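Local coordinates for protein arylesterase (PDB 5L2P) that hydrolyses aromatic esters, aryl dialkyl phosphates such as paraoxon and p-nitrophenyl fatty acid esters, with broad substrate specificity, at residues 120-123 / 124-128. Sequence-based numbering, arbitrary orientation.
Sequences YKFP and TAVYD
The backbone O of Lys121 is gripped twice by Thr124. The backbone N of Thr124 reaches Lys121 O at 3.0 Å, in the carbonyl plane and on a lone pair. This bond closes a type VI beta turn around the cis peptide bond before Pro123, and the turn leads straight into helix 124-138 of the alpha/beta hydrolase fold. The Thr124 hydroxyl donates the second bond, OG1 to Lys121 O at 2.8 Å, arriving nearly along the C=O axis. With OG1 beside the backbone N (chi1 -55°), the hydroxyl faces back to the turn, and CG2 lies 3.8 Å from Tyr120 CB. A valine here has no hydroxyl to give, and the turn would probably be less firmly tied to the helix start, with Lys121 O left to the backbone N. Pro123 takes the N-cap position. Its O accepts Tyr127 N at 3.1 Å in the first helical turn, and Val126 N adds a weak bond. The cis peptide also brings the proline ring against Phe122, with Pro123 CB 3.7 Å above the plane of the aromatic ring and over its centre. The buried Val126 side chain packs on Leu161, Ala164 and Leu168 of helix 157-171. Lys121 NZ is hydrogen-bonded to the backbone O atoms of Met216 and Ile218. Away from the Phe122 ring, Pro123 CG lies in the plane of the Tyr127 ring, meeting its edge at CE2, 3.7 Å away.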
loop_
_atom_site.group_PDB
_atom_site.type_symbol
_atom_site.label_atom_id
_atom_site.label_comp_id
_atom_site.label_asym_id
_atom_site.label_seq_id
_atom_site.Cartn_x
_atom_site.Cartn_y
_atom_site.Cartn_z
ATOM N N TYR A 120 14.165 -27.333 -22.909
ATOM C CA TYR A 120 15.461 -26.783 -22.542
ATOM C C TYR A 120 15.318 -25.959 -21.272
ATOM O O TYR A 120 14.633 -24.925 -21.246
ATOM C CB TYR A 120 15.999 -25.917 -23.659
ATOM C CG TYR A 120 16.233 -26.683 -24.926
ATOM C CD1 TYR A 120 15.210 -26.801 -25.892
ATOM C CD2 TYR A 120 17.458 -27.305 -25.173
ATOM C CE1 TYR A 120 15.415 -27.492 -27.065
ATOM C CE2 TYR A 120 17.666 -28.013 -26.347
ATOM C CZ TYR A 120 16.650 -28.095 -27.295
ATOM O OH TYR A 120 16.860 -28.790 -28.474
ATOM N N LYS A 121 15.946 -26.444 -20.214
ATOM C CA LYS A 121 15.794 -25.860 -18.913
ATOM C C LYS A 121 16.781 -24.717 -18.736
ATOM O O LYS A 121 17.709 -24.554 -19.539
ATOM C CB LYS A 121 16.015 -26.908 -17.821
ATOM C CG LYS A 121 14.825 -27.844 -17.646
ATOM C CD LYS A 121 14.936 -28.627 -16.350
ATOM C CE LYS A 121 13.762 -29.553 -16.200
ATOM N NZ LYS A 121 12.607 -28.849 -15.590
ATOM N N PHE A 122 16.557 -23.924 -17.681
ATOM C CA PHE A 122 17.528 -22.963 -17.221
ATOM C C PHE A 122 18.918 -23.622 -17.137
ATOM O O PHE A 122 19.034 -24.744 -16.655
ATOM C CB PHE A 122 17.103 -22.438 -15.844
ATOM C CG PHE A 122 18.127 -21.578 -15.174
ATOM C CD1 PHE A 122 18.194 -20.224 -15.418
ATOM C CD2 PHE A 122 19.027 -22.140 -14.272
ATOM C CE1 PHE A 122 19.145 -19.432 -14.769
ATOM C CE2 PHE A 122 19.984 -21.353 -13.624
ATOM C CZ PHE A 122 20.048 -19.998 -13.877
ATOM N N PRO A 123 19.972 -22.925 -17.579
ATOM C CA PRO A 123 20.030 -21.537 -18.062
ATOM C C PRO A 123 20.034 -21.353 -19.606
ATOM O O PRO A 123 20.530 -20.343 -20.082
ATOM C CB PRO A 123 21.362 -21.052 -17.463
ATOM C CG PRO A 123 22.220 -22.259 -17.575
ATOM C CD PRO A 123 21.322 -23.482 -17.420
ATOM N N THR A 124 19.466 -22.290 -20.358
ATOM C CA THR A 124 19.559 -22.284 -21.821
ATOM C C THR A 124 19.033 -21.002 -22.436
ATOM O O THR A 124 19.734 -20.354 -23.205
ATOM C CB THR A 124 18.772 -23.472 -22.440
ATOM O OG1 THR A 124 19.219 -24.710 -21.889
ATOM C CG2 THR A 124 18.957 -23.548 -23.971
ATOM N N ALA A 125 17.815 -20.607 -22.067
ATOM C CA ALA A 125 17.220 -19.323 -22.538
ATOM C C ALA A 125 18.106 -18.104 -22.291
ATOM O O ALA A 125 18.209 -17.219 -23.150
ATOM C CB ALA A 125 15.861 -19.075 -21.892
ATOM N N VAL A 126 18.764 -18.060 -21.128
ATOM C CA VAL A 126 19.594 -16.903 -20.785
ATOM C C VAL A 126 20.798 -16.822 -21.705
ATOM O O VAL A 126 21.157 -15.744 -22.206
ATOM C CB VAL A 126 20.078 -16.942 -19.323
ATOM C CG1 VAL A 126 20.950 -15.720 -19.026
ATOM C CG2 VAL A 126 18.875 -17.016 -18.381
ATOM N N TYR A 127 21.431 -17.966 -21.920
ATOM C CA TYR A 127 22.588 -18.016 -22.824
ATOM C C TYR A 127 22.234 -17.859 -24.302
ATOM O O TYR A 127 23.039 -17.287 -25.049
ATOM C CB TYR A 127 23.407 -19.274 -22.582
ATOM C CG TYR A 127 24.195 -19.182 -21.299
ATOM C CD1 TYR A 127 25.218 -18.239 -21.164
ATOM C CD2 TYR A 127 23.912 -20.010 -20.216
ATOM C CE1 TYR A 127 25.927 -18.120 -19.983
ATOM C CE2 TYR A 127 24.643 -19.911 -19.025
ATOM C CZ TYR A 127 25.637 -18.957 -18.921
ATOM O OH TYR A 127 26.371 -18.821 -17.783
ATOM N N ASP A 128 21.055 -18.330 -24.712
ATOM C CA ASP A 128 20.605 -18.102 -26.086
ATOM C C ASP A 128 20.449 -16.617 -26.359
ATOM O O ASP A 128 20.840 -16.135 -27.430
ATOM C CB ASP A 128 19.253 -18.799 -26.394
ATOM C CG ASP A 128 19.401 -20.286 -26.684
ATOM O OD1 ASP A 128 20.526 -20.821 -26.663
ATOM O OD2 ASP A 128 18.368 -20.939 -26.886
#